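Local coordinates for protein transcription regulator (Lactobacillus plantarum WCFS1, PDB 3CLK) that probably regulates transcription as a LacI-family-like DNA-binding protein, with a periplasmic-binding-protein-like domain that is likely to sense a small effector, at residues L94-S107 with Q238-Q250. Numbering follows the deposited sequence.
Sequences LSMGFDDDRPFISS and QDFFQMGVTGVQQ
Ile105 and Met243, a selenomethionine, lie at the heart of an antiparallel strand-helix packing in a periplasmic-binding-protein-like fold: the first turns of helix 240-256, entered from strand 234-237 of the other sheet, run nearly antiparallel (159° for residues 240-250) to strand 104-106 on one face of the N-terminal parallel sheet. The beta-branched Ile105 suits a strand and divides its contacts, CG2 lying over Met243 CA while CD1 reaches down the helix to Thr246 CG2 (3.5 Å) and Gln250 CG. Gly247 lets the sheet come close, since a side chain there would run into Leu94 CD2, which instead rests 4.0 Å from Gly247 CA. Leu94 also touches Ile26 of helix 22-34.

Met243 is long and unbranched, and with CG anti to its carbonyl carbon (chi1 -67°) and the chain extended beyond, it reaches along to Ser95 and Ser107. Its SE sits 3.6 Å from Ser95 CA, and its CE ends beside Ser107 OG. Ser95 is small, which lets the selenium lie close to its CA and CB; its OG lies in line with the rim of the Phe240 ring, 3.7 Å from CE1, and bonds a water that Gln238 NE2 also reaches weakly.

Gln238, just ahead of the helix N-cap Asp239, uses both ends of its amide: NE2 bonds to Asp221, and OE1 accepts from Ser107. A leucine in its place would probably leave Ser107 OG and Asp221 without their amide partner. Ser107 OG also accepts from a second water, itself bound by Asp239 N. The Ser107 OG to Gln238 OE1 bond is 2.8 Å long, a bent approach at 118° to the C=O and somewhat out of the carbonyl plane.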
loop_
_atom_site.group_PDB
_atom_site.type_symbol
_atom_site.label_atom_id
_atom_site.label_comp_id
_atom_site.label_asym_id
_atom_site.label_seq_id
_atom_site.Cartn_x
_atom_site.Cartn_y
_atom_site.Cartn_z
ATOM N N LEU B 94 -14.243 -5.023 10.370
ATOM C CA LEU B 94 -14.200 -3.758 9.643
ATOM C C LEU B 94 -14.043 -3.995 8.135
ATOM O O LEU B 94 -13.322 -4.906 7.710
ATOM C CB LEU B 94 -13.037 -2.880 10.131
ATOM C CG LEU B 94 -12.983 -2.492 11.612
ATOM C CD1 LEU B 94 -11.788 -1.580 11.873
ATOM C CD2 LEU B 94 -14.276 -1.796 12.002
ATOM N N SER B 95 -14.733 -3.170 7.348
ATOM C CA SER B 95 -14.689 -3.220 5.888
ATOM C C SER B 95 -15.276 -4.487 5.265
ATOM O O SER B 95 -14.952 -4.829 4.125
ATOM C CB SER B 95 -13.246 -3.036 5.419
ATOM O OG SER B 95 -13.217 -2.414 4.150
HETATM N N MSE B 96 -16.141 -5.172 6.008
HETATM C CA MSE B 96 -16.771 -6.391 5.514
HETATM C C MSE B 96 -18.120 -6.620 6.193
HETATM O O MSE B 96 -18.239 -6.489 7.407
HETATM C CB MSE B 96 -15.850 -7.595 5.761
HETATM C CG MSE B 96 -16.384 -8.926 5.249
HETATM SE SE MSE B 96 -15.177 -10.401 5.664
HETATM C CE MSE B 96 -14.034 -10.278 4.106
ATOM N N GLY B 97 -19.130 -6.957 5.401
ATOM C CA GLY B 97 -20.454 -7.215 5.943
ATOM C C GLY B 97 -20.727 -8.707 5.995
ATOM O O GLY B 97 -19.980 -9.500 5.421
ATOM N N PHE B 98 -21.805 -9.091 6.673
ATOM C CA PHE B 98 -22.167 -10.497 6.815
ATOM C C PHE B 98 -23.673 -10.689 6.787
ATOM O O PHE B 98 -24.434 -9.759 7.068
ATOM C CB PHE B 98 -21.627 -11.037 8.139
ATOM C CG PHE B 98 -20.136 -10.992 8.245
ATOM C CD1 PHE B 98 -19.357 -11.982 7.659
ATOM C CD2 PHE B 98 -19.508 -9.959 8.928
ATOM C CE1 PHE B 98 -17.967 -11.946 7.756
ATOM C CE2 PHE B 98 -18.123 -9.913 9.030
ATOM C CZ PHE B 98 -17.349 -10.909 8.445
ATOM N N ASP B 99 -24.103 -11.903 6.458
ATOM C CA ASP B 99 -25.527 -12.213 6.409
ATOM C C ASP B 99 -26.098 -12.434 7.806
ATOM O O ASP B 99 -27.267 -12.136 8.051
ATOM C CB ASP B 99 -25.778 -13.457 5.551
ATOM C CG ASP B 99 -25.608 -13.187 4.068
ATOM O OD1 ASP B 99 -26.359 -12.347 3.528
ATOM O OD2 ASP B 99 -24.726 -13.817 3.447
ATOM N N ASP B 100 -25.276 -12.953 8.716
ATOM C CA ASP B 100 -25.722 -13.210 10.087
ATOM C C ASP B 100 -25.705 -11.952 10.955
ATOM O O ASP B 100 -25.681 -10.836 10.439
ATOM C CB ASP B 100 -24.867 -14.303 10.744
ATOM C CG ASP B 100 -23.401 -13.937 10.819
ATOM O OD1 ASP B 100 -23.094 -12.736 10.948
ATOM O OD2 ASP B 100 -22.557 -14.855 10.764
ATOM N N ASP B 101 -25.715 -12.141 12.274
ATOM C CA ASP B 101 -25.727 -11.024 13.219
ATOM C C ASP B 101 -24.358 -10.661 13.789
ATOM O O ASP B 101 -24.258 -9.931 14.774
ATOM C CB ASP B 101 -26.701 -11.321 14.364
ATOM C CG ASP B 101 -26.552 -12.729 14.906
ATOM O OD1 ASP B 101 -25.425 -13.104 15.293
ATOM O OD2 ASP B 101 -27.567 -13.461 14.944
ATOM N N ARG B 102 -23.309 -11.183 13.165
ATOM C CA ARG B 102 -21.938 -10.905 13.569
ATOM C C ARG B 102 -21.756 -9.386 13.525
ATOM O O ARG B 102 -22.224 -8.732 12.598
ATOM C CB ARG B 102 -21.006 -11.571 12.567
ATOM C CG ARG B 102 -19.537 -11.507 12.863
ATOM C CD ARG B 102 -18.793 -12.213 11.738
ATOM N NE ARG B 102 -19.637 -13.214 11.082
ATOM C CZ ARG B 102 -19.175 -14.203 10.325
ATOM N NH1 ARG B 102 -17.871 -14.332 10.128
ATOM N NH2 ARG B 102 -20.015 -15.060 9.763
ATOM N N PRO B 103 -21.094 -8.803 14.536
ATOM C CA PRO B 103 -20.894 -7.350 14.541
ATOM C C PRO B 103 -19.912 -6.898 13.462
ATOM O O PRO B 103 -18.846 -7.485 13.292
ATOM C CB PRO B 103 -20.370 -7.077 15.948
ATOM C CG PRO B 103 -19.609 -8.335 16.259
ATOM C CD PRO B 103 -20.534 -9.415 15.754
ATOM N N PHE B 104 -20.279 -5.860 12.725
ATOM C CA PHE B 104 -19.400 -5.354 11.683
ATOM C C PHE B 104 -19.652 -3.886 11.383
ATOM O O PHE B 104 -20.713 -3.349 11.681
ATOM C CB PHE B 104 -19.548 -6.184 10.401
ATOM C CG PHE B 104 -20.835 -5.947 9.648
ATOM C CD1 PHE B 104 -21.034 -4.770 8.927
ATOM C CD2 PHE B 104 -21.833 -6.917 9.637
ATOM C CE1 PHE B 104 -22.202 -4.565 8.205
ATOM C CE2 PHE B 104 -23.009 -6.723 8.917
ATOM C CZ PHE B 104 -23.197 -5.546 8.198
ATOM N N ILE B 105 -18.642 -3.248 10.812
ATOM C CA ILE B 105 -18.708 -1.856 10.410
ATOM C C ILE B 105 -18.079 -1.832 9.026
ATOM O O ILE B 105 -16.910 -2.207 8.863
ATOM C CB ILE B 105 -17.882 -0.961 11.332
ATOM C CG1 ILE B 105 -18.470 -0.993 12.745
ATOM C CG2 ILE B 105 -17.837 0.456 10.769
ATOM C CD1 ILE B 105 -17.592 -0.309 13.781
ATOM N N SER B 106 -18.851 -1.411 8.031
ATOM C CA SER B 106 -18.354 -1.357 6.663
ATOM C C SER B 106 -19.281 -0.525 5.801
ATOM O O SER B 106 -20.208 0.115 6.306
ATOM C CB SER B 106 -18.273 -2.766 6.077
ATOM O OG SER B 106 -19.566 -3.332 5.959
ATOM N N SER B 107 -19.018 -0.536 4.497
ATOM C CA SER B 107 -19.836 0.195 3.542
ATOM C C SER B 107 -20.980 -0.706 3.125
ATOM O O SER B 107 -20.944 -1.920 3.358
ATOM C CB SER B 107 -19.024 0.561 2.292
ATOM O OG SER B 107 -17.964 1.455 2.591
ATOM N N GLN B 238 -14.624 4.803 -0.151
ATOM C CA GLN B 238 -15.109 4.278 1.119
ATOM C C GLN B 238 -14.390 5.071 2.193
ATOM O O GLN B 238 -13.231 5.453 2.018
ATOM C CB GLN B 238 -14.753 2.792 1.279
ATOM C CG GLN B 238 -15.315 1.877 0.210
ATOM C CD GLN B 238 -15.209 0.410 0.603
ATOM O OE1 GLN B 238 -15.787 -0.013 1.601
ATOM N NE2 GLN B 238 -14.465 -0.366 -0.175
ATOM N N ASP B 239 -15.070 5.317 3.305
ATOM C CA ASP B 239 -14.454 6.063 4.386
ATOM C C ASP B 239 -13.788 5.092 5.346
ATOM O O ASP B 239 -14.260 4.900 6.468
ATOM C CB ASP B 239 -15.501 6.893 5.128
ATOM C CG ASP B 239 -14.875 7.942 6.026
ATOM O OD1 ASP B 239 -13.702 7.777 6.410
ATOM O OD2 ASP B 239 -15.558 8.932 6.354
ATOM N N PHE B 240 -12.688 4.485 4.897
ATOM C CA PHE B 240 -11.940 3.520 5.700
ATOM C C PHE B 240 -11.514 4.109 7.042
ATOM O O PHE B 240 -11.582 3.443 8.078
ATOM C CB PHE B 240 -10.687 3.057 4.944
ATOM C CG PHE B 240 -10.977 2.381 3.627
ATOM C CD1 PHE B 240 -11.696 1.190 3.582
ATOM C CD2 PHE B 240 -10.509 2.926 2.431
ATOM C CE1 PHE B 240 -11.945 0.542 2.357
ATOM C CE2 PHE B 240 -10.753 2.288 1.208
ATOM C CZ PHE B 240 -11.467 1.099 1.170
ATOM N N PHE B 241 -11.063 5.357 7.017
ATOM C CA PHE B 241 -10.615 6.020 8.231
ATOM C C PHE B 241 -11.717 5.951 9.285
ATOM O O PHE B 241 -11.484 5.521 10.417
ATOM C CB PHE B 241 -10.281 7.484 7.945
ATOM C CG PHE B 241 -9.561 8.171 9.074
ATOM C CD1 PHE B 241 -8.176 8.099 9.175
ATOM C CD2 PHE B 241 -10.269 8.883 10.039
ATOM C CE1 PHE B 241 -7.500 8.732 10.222
ATOM C CE2 PHE B 241 -9.604 9.518 11.090
ATOM C CZ PHE B 241 -8.215 9.441 11.179
ATOM N N GLN B 242 -12.916 6.370 8.900
ATOM C CA GLN B 242 -14.048 6.367 9.804
ATOM C C GLN B 242 -14.364 4.963 10.311
ATOM O O GLN B 242 -14.779 4.796 11.455
ATOM C CB GLN B 242 -15.276 6.961 9.117
ATOM C CG GLN B 242 -16.474 7.124 10.048
ATOM C CD GLN B 242 -16.126 7.910 11.304
ATOM O OE1 GLN B 242 -15.537 8.994 11.230
ATOM N NE2 GLN B 242 -16.492 7.372 12.462
HETATM N N MSE B 243 -14.179 3.958 9.464
HETATM C CA MSE B 243 -14.432 2.590 9.887
HETATM C C MSE B 243 -13.542 2.298 11.081
HETATM O O MSE B 243 -13.980 1.704 12.067
HETATM C CB MSE B 243 -14.102 1.605 8.771
HETATM C CG MSE B 243 -15.015 1.710 7.581
HETATM SE SE MSE B 243 -14.637 0.310 6.317
HETATM C CE MSE B 243 -15.475 1.097 4.752
ATOM N N GLY B 244 -12.293 2.732 10.977
ATOM C CA GLY B 244 -11.329 2.518 12.037
ATOM C C GLY B 244 -11.658 3.292 13.294
ATOM O O GLY B 244 -11.469 2.795 14.410
ATOM N N VAL B 245 -12.134 4.521 13.117
ATOM C CA VAL B 245 -12.509 5.357 14.253
ATOM C C VAL B 245 -13.668 4.702 15.006
ATOM O O VAL B 245 -13.586 4.463 16.207
ATOM C CB VAL B 245 -12.948 6.764 13.792
ATOM C CG1 VAL B 245 -13.525 7.552 14.971
ATOM C CG2 VAL B 245 -11.760 7.494 13.201
ATOM N N THR B 246 -14.738 4.405 14.277
ATOM C CA THR B 246 -15.935 3.789 14.838
ATOM C C THR B 246 -15.625 2.445 15.495
ATOM O O THR B 246 -16.152 2.126 16.571
ATOM C CB THR B 246 -17.000 3.585 13.740
ATOM O OG1 THR B 246 -17.240 4.836 13.079
ATOM C CG2 THR B 246 -18.306 3.085 14.336
ATOM N N GLY B 247 -14.767 1.661 14.850
ATOM C CA GLY B 247 -14.401 0.371 15.396
ATOM C C GLY B 247 -13.896 0.493 16.821
ATOM O O GLY B 247 -14.349 -0.218 17.707
ATOM N N VAL B 248 -12.956 1.402 17.046
ATOM C CA VAL B 248 -12.421 1.596 18.382
ATOM C C VAL B 248 -13.498 2.099 19.349
ATOM O O VAL B 248 -13.454 1.798 20.536
ATOM C CB VAL B 248 -11.242 2.591 18.373
ATOM C CG1 VAL B 248 -10.787 2.879 19.798
ATOM C CG2 VAL B 248 -10.093 2.013 17.568
ATOM N N GLN B 249 -14.463 2.859 18.842
ATOM C CA GLN B 249 -15.529 3.377 19.696
ATOM C C GLN B 249 -16.469 2.262 20.153
ATOM O O GLN B 249 -17.108 2.376 21.198
ATOM C CB GLN B 249 -16.318 4.477 18.971
ATOM C CG GLN B 249 -15.478 5.709 18.640
ATOM C CD GLN B 249 -16.289 6.838 18.031
ATOM O OE1 GLN B 249 -17.053 6.631 17.093
ATOM N NE2 GLN B 249 -16.116 8.043 18.562
ATOM N N GLN B 250 -16.557 1.185 19.377
ATOM C CA GLN B 250 -17.407 0.064 19.761
ATOM C C GLN B 250 -16.730 -0.700 20.900
ATOM O O GLN B 250 -17.402 -1.192 21.813
ATOM C CB GLN B 250 -17.658 -0.873 18.573
ATOM C CG GLN B 250 -18.622 -0.320 17.533
ATOM C CD GLN B 250 -20.024 -0.094 18.085
ATOM O OE1 GLN B 250 -20.728 -1.039 18.455
ATOM N NE2 GLN B 250 -20.435 1.167 18.141
HETATM O O HOH W 1 -13.918 -3.071 1.724
HETATM O O HOH W 2 -17.749 4.154 3.606
#